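Local atomic coordinates of FAA hydrolase family protein (Pseudomonas aeruginosa, PDB entry 6J5Y), a protein that probably hydrolyses fumarylpyruvate, as an FAH-superfamily enzyme that binds a manganese ion and pyruvate in its active site. Residues W106-G111 and G152-A157; I159-Q162 and D167-R170. One frame throughout, in Å; residues are numbered along the deposited sequence.

In the fold
The two contacts follow one another along the chain: loop 152-157, the second half of interaction 1, runs directly into strand 158-163, the first strand of interaction 2; their centres lie about 17 Å apart. Both are partly buried, but they join different elements. In interaction 1 a single buried tyrosine of strand 105-116, in the large mixed sheet, reaches a loop through one polar bond and a proline packed on one face of its ring. Interaction 2 pairs the two strands of a hairpin at one side of the five-stranded sheet, mainly through backbone hydrogen bonds: Leu161 and Gln169 are buried on one face, while Asp167 and Arg170 form an exposed ion pair on the other.

Interaction 1 of 2, residues W106-G111 and G152-A157; sequences WGYAVG and GHPRHA
Nearly everything that passes between 106-111 and 152-157 goes through one side chain, the phenol of Tyr108, which meets three consecutive loop residues. Tyr108 OH and His153 ND1 share a hydrogen bond of 2.8 Å, in which either may be the donor. The bond lies close to the plane of both rings, yet the rings are turned about 70° to each other and approach by their edges, neither lying over the other, so this is no stack. The histidine is directed there by its first torsion, which sets CG anti to its own carbonyl carbon (chi1 -54°). Pro154 supplies the apolar part: its CD sits over one face of the Tyr108 ring, 4.1 Å from the centroid and somewhat toward the rim, a CH-pi contact. Proline suits this place because CD, bonded to the backbone nitrogen, is a polarised methylene that an electron-rich ring attracts. Gly152 O comes obliquely to within 3.4 Å of Tyr108 CE1; the contact buries this carbonyl, and it has no hydrogen-bond partner in the model. Gly152 leaves helix 148-151 with a positive phi, which glycine adopts more easily than other residues. Tyrosine fits because a long flat ring can cross from sheet to loop and still end in a polar group. Just before Tyr108 the strand carries a classic beta bulge, with Trp106 and Gly107 sharing the place opposite Ala88 of strand 79-89. Strand 105-116 runs between strands 79-89 and 140-147, antiparallel to both, and Tyr108 also packs on Leu85 and Leu223, while the loop passes on to strand 158-163.

Interaction 2 of 2, residues I159-Q162 and D167-R170; sequences ISLQ and DRQR
Ser160 and Arg170 meet because the arginine's CG lies anti to its backbone N (chi1 -179°) and the chain then bends at chi3 (-52°), laying one guanidinium face over Ser160 CB, with Arg170 NH2 3.4 Å from that carbon. A small serine leaves room for the flat group. The same NH2 makes a rather long salt bridge to Asp167 OD1 (3.3 Å); OD1 lies in the guanidinium plane, whereas NH2 meets the carboxylate from well above the carboxylate's own plane. On the opposite face of the sheet, Gln169 OE1 lies 3.4 Å from Leu161 CD1; leucine gives this buried face an apolar surface, packing also on Tyr81. The strands run antiparallel, and Leu161 N donates to Gln169 O at 2.7 Å. Leu161 O takes two donors, Gln169 N at 3.0 Å on a lone pair and Arg168 N at 2.8 Å almost in line with the C=O bond. Two donors on one carbonyl mark a classic beta bulge: Arg168 and Gln169 together stand opposite Leu161. Gln169's long amide both accepts, from Ile83 N, and donates, to Thr203 OG1. Thr203 lines the pyruvate pocket, so the Gln169 side chain, about 8 Å from bound pyruvate, is consistent with a second-shell role that could hold Thr203 in place.

Interaction 1 of 2, residues W106-G111 and G152-A157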
loop_
_atom_site.group_PDB
_atom_site.type_symbol
_atom_site.label_atom_id
_atom_site.label_comp_id
_atom_site.label_asym_id
_atom_site.label_seq_id
_atom_site.Cartn_x
_atom_site.Cartn_y
_atom_site.Cartn_z
ATOM N N TRP A 106 -10.379 10.372 3.346
ATOM C CA TRP A 106 -11.436 9.920 4.282
ATOM C C TRP A 106 -10.839 9.129 5.455
ATOM O O TRP A 106 -11.501 9.069 6.530
ATOM C CB TRP A 106 -12.458 9.059 3.549
ATOM C CG TRP A 106 -13.688 8.884 4.372
ATOM C CD1 TRP A 106 -14.741 9.738 4.447
ATOM C CD2 TRP A 106 -13.977 7.801 5.273
ATOM N NE1 TRP A 106 -15.675 9.260 5.326
ATOM C CE2 TRP A 106 -15.228 8.079 5.858
ATOM C CE3 TRP A 106 -13.310 6.635 5.647
ATOM C CZ2 TRP A 106 -15.825 7.228 6.783
ATOM C CZ3 TRP A 106 -13.900 5.791 6.561
ATOM C CH2 TRP A 106 -15.147 6.081 7.112
ATOM N N GLY A 107 -9.711 8.447 5.258
ATOM C CA GLY A 107 -9.196 7.506 6.273
ATOM C C GLY A 107 -7.861 6.900 5.900
ATOM O O GLY A 107 -7.344 7.218 4.796
ATOM N N TYR A 108 -7.316 6.076 6.799
ATOM C CA TYR A 108 -5.946 5.502 6.732
ATOM C C TYR A 108 -5.995 4.037 7.181
ATOM O O TYR A 108 -6.908 3.643 7.938
ATOM C CB TYR A 108 -4.968 6.329 7.576
ATOM C CG TYR A 108 -4.838 7.777 7.189
ATOM C CD1 TYR A 108 -5.737 8.722 7.661
ATOM C CD2 TYR A 108 -3.796 8.229 6.384
ATOM C CE1 TYR A 108 -5.634 10.058 7.329
ATOM C CE2 TYR A 108 -3.689 9.568 6.036
ATOM C CZ TYR A 108 -4.601 10.493 6.518
ATOM O OH TYR A 108 -4.546 11.824 6.161
ATOM N N ALA A 109 -5.110 3.198 6.629
ATOM C CA ALA A 109 -4.989 1.777 7.015
ATOM C C ALA A 109 -3.533 1.328 6.850
ATOM O O ALA A 109 -2.755 2.032 6.201
ATOM C CB ALA A 109 -5.951 0.959 6.196
ATOM N N VAL A 110 -3.171 0.220 7.481
ATOM C CA VAL A 110 -1.867 -0.469 7.280
ATOM C C VAL A 110 -1.978 -1.333 6.021
ATOM O O VAL A 110 -2.948 -2.083 5.931
ATOM C CB VAL A 110 -1.517 -1.347 8.493
ATOM C CG1 VAL A 110 -0.112 -1.921 8.359
ATOM C CG2 VAL A 110 -1.710 -0.591 9.800
ATOM N N GLY A 111 -1.005 -1.254 5.110
ATOM C CA GLY A 111 -1.000 -2.073 3.895
ATOM C C GLY A 111 0.332 -2.740 3.642
ATOM O O GLY A 111 1.342 -2.274 4.168
ATOM N N GLY A 152 -7.679 11.787 12.675
ATOM C CA GLY A 152 -7.221 13.018 12.003
ATOM C C GLY A 152 -6.376 12.720 10.772
ATOM O O GLY A 152 -6.629 11.707 10.099
ATOM N N HIS A 153 -5.398 13.577 10.478
ATOM C CA HIS A 153 -4.447 13.387 9.354
ATOM C C HIS A 153 -3.050 13.385 9.943
ATOM O O HIS A 153 -2.397 14.419 10.006
ATOM C CB HIS A 153 -4.656 14.443 8.266
ATOM C CG HIS A 153 -6.065 14.514 7.774
ATOM N ND1 HIS A 153 -6.577 13.596 6.856
ATOM C CD2 HIS A 153 -7.072 15.371 8.065
ATOM C CE1 HIS A 153 -7.842 13.894 6.607
ATOM N NE2 HIS A 153 -8.162 14.992 7.313
ATOM N N PRO A 154 -2.553 12.213 10.376
ATOM C CA PRO A 154 -1.272 12.135 11.071
ATOM C C PRO A 154 -0.119 12.432 10.102
ATOM O O PRO A 154 -0.148 11.959 8.975
ATOM C CB PRO A 154 -1.227 10.686 11.578
ATOM C CG PRO A 154 -2.056 9.939 10.572
ATOM C CD PRO A 154 -3.159 10.892 10.166
ATOM N N ARG A 155 0.829 13.242 10.560
ATOM C CA ARG A 155 2.073 13.594 9.829
ATOM C C ARG A 155 3.272 12.879 10.453
ATOM O O ARG A 155 4.325 12.836 9.799
ATOM C CB ARG A 155 2.295 15.106 9.855
ATOM C CG ARG A 155 1.948 15.791 8.544
ATOM C CD ARG A 155 0.459 15.948 8.351
ATOM N NE ARG A 155 0.193 17.246 7.747
ATOM C CZ ARG A 155 -0.963 17.891 7.800
ATOM N NH1 ARG A 155 -1.069 19.070 7.206
ATOM N NH2 ARG A 155 -2.009 17.359 8.423
ATOM N N HIS A 156 3.110 12.412 11.691
ATOM C CA HIS A 156 4.081 11.611 12.479
ATOM C C HIS A 156 3.384 10.310 12.879
ATOM O O HIS A 156 2.203 10.384 13.295
ATOM C CB HIS A 156 4.559 12.421 13.704
ATOM C CG HIS A 156 5.163 13.743 13.358
ATOM N ND1 HIS A 156 6.520 13.895 13.105
ATOM C CD2 HIS A 156 4.613 14.969 13.203
ATOM C CE1 HIS A 156 6.777 15.160 12.832
ATOM N NE2 HIS A 156 5.619 15.846 12.890
ATOM N N ALA A 157 4.067 9.174 12.742
ATOM C CA ALA A 157 3.583 7.837 13.167
ATOM C C ALA A 157 4.653 6.786 12.876
ATOM O O ALA A 157 5.075 6.703 11.713
ATOM C CB ALA A 157 2.302 7.471 12.447
#

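Interaction 2 of 2, residues I159-Q162 and D167-R170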
loop_
_atom_site.group_PDB
_atom_site.type_symbol
_atom_site.label_atom_id
_atom_site.label_comp_id
_atom_site.label_asym_id
_atom_site.label_seq_id
_atom_site.Cartn_x
_atom_site.Cartn_y
_atom_site.Cartn_z
ATOM N N ILE A 159 6.027 3.310 11.799
ATOM C CA ILE A 159 5.632 2.272 10.806
ATOM C C ILE A 159 6.678 1.160 10.891
ATOM O O ILE A 159 7.918 1.447 10.845
ATOM C CB ILE A 159 5.500 2.870 9.396
ATOM C CG1 ILE A 159 5.117 1.818 8.344
ATOM C CG2 ILE A 159 6.759 3.645 9.012
ATOM C CD1 ILE A 159 4.557 2.403 7.067
ATOM N N SER A 160 6.215 -0.069 11.045
ATOM C CA SER A 160 7.081 -1.218 11.389
ATOM C C SER A 160 6.547 -2.496 10.738
ATOM O O SER A 160 5.295 -2.642 10.584
ATOM C CB SER A 160 7.169 -1.354 12.872
ATOM O OG SER A 160 5.932 -1.851 13.369
ATOM N N LEU A 161 7.465 -3.387 10.384
ATOM C CA LEU A 161 7.147 -4.727 9.847
ATOM C C LEU A 161 8.080 -5.717 10.519
ATOM O O LEU A 161 9.325 -5.509 10.462
ATOM C CB LEU A 161 7.339 -4.777 8.333
ATOM C CG LEU A 161 6.825 -6.055 7.672
ATOM C CD1 LEU A 161 6.465 -5.788 6.231
ATOM C CD2 LEU A 161 7.837 -7.178 7.741
ATOM N N GLN A 162 7.507 -6.746 11.128
ATOM C CA GLN A 162 8.328 -7.836 11.685
ATOM C C GLN A 162 7.984 -9.113 10.934
ATOM O O GLN A 162 6.830 -9.264 10.445
ATOM C CB GLN A 162 8.195 -7.896 13.205
ATOM C CG GLN A 162 6.785 -8.141 13.704
ATOM C CD GLN A 162 6.801 -8.571 15.148
ATOM O OE1 GLN A 162 6.490 -9.717 15.472
ATOM N NE2 GLN A 162 7.209 -7.653 16.012
ATOM N N ASP A 167 12.256 -7.631 13.771
ATOM C CA ASP A 167 11.996 -6.339 13.093
ATOM C C ASP A 167 12.754 -6.364 11.769
ATOM O O ASP A 167 13.899 -6.852 11.740
ATOM C CB ASP A 167 12.360 -5.138 13.969
ATOM C CG ASP A 167 11.386 -4.983 15.117
ATOM O OD1 ASP A 167 10.166 -5.157 14.874
ATOM O OD2 ASP A 167 11.850 -4.713 16.251
ATOM N N ARG A 168 12.091 -5.922 10.710
ATOM C CA ARG A 168 12.656 -5.854 9.345
ATOM C C ARG A 168 12.549 -4.403 8.870
ATOM O O ARG A 168 13.531 -3.892 8.319
ATOM C CB ARG A 168 11.953 -6.900 8.477
ATOM C CG ARG A 168 11.970 -8.306 9.066
ATOM C CD ARG A 168 13.341 -8.960 9.204
ATOM N NE ARG A 168 13.954 -9.071 7.897
ATOM C CZ ARG A 168 13.778 -10.087 7.054
ATOM N NH1 ARG A 168 14.361 -10.060 5.871
ATOM N NH2 ARG A 168 13.097 -11.161 7.410
ATOM N N GLN A 169 11.421 -3.741 9.136
ATOM C CA GLN A 169 11.224 -2.305 8.809
ATOM C C GLN A 169 10.741 -1.558 10.048
ATOM O O GLN A 169 9.838 -2.045 10.740
ATOM C CB GLN A 169 10.228 -2.130 7.662
ATOM C CG GLN A 169 10.571 -2.975 6.456
ATOM C CD GLN A 169 9.606 -2.716 5.328
ATOM O OE1 GLN A 169 8.506 -3.280 5.298
ATOM N NE2 GLN A 169 10.004 -1.841 4.415
ATOM N N ARG A 170 11.367 -0.418 10.306
ATOM C CA ARG A 170 11.006 0.522 11.390
ATOM C C ARG A 170 11.416 1.922 10.943
ATOM O O ARG A 170 12.624 2.190 10.804
ATOM C CB ARG A 170 11.674 0.157 12.715
ATOM C CG ARG A 170 11.287 1.096 13.852
ATOM C CD ARG A 170 11.420 0.450 15.217
ATOM N NE ARG A 170 10.714 -0.831 15.285
ATOM C CZ ARG A 170 9.427 -1.008 15.623
ATOM N NH1 ARG A 170 8.651 0.009 15.961
ATOM N NH2 ARG A 170 8.925 -2.228 15.643
#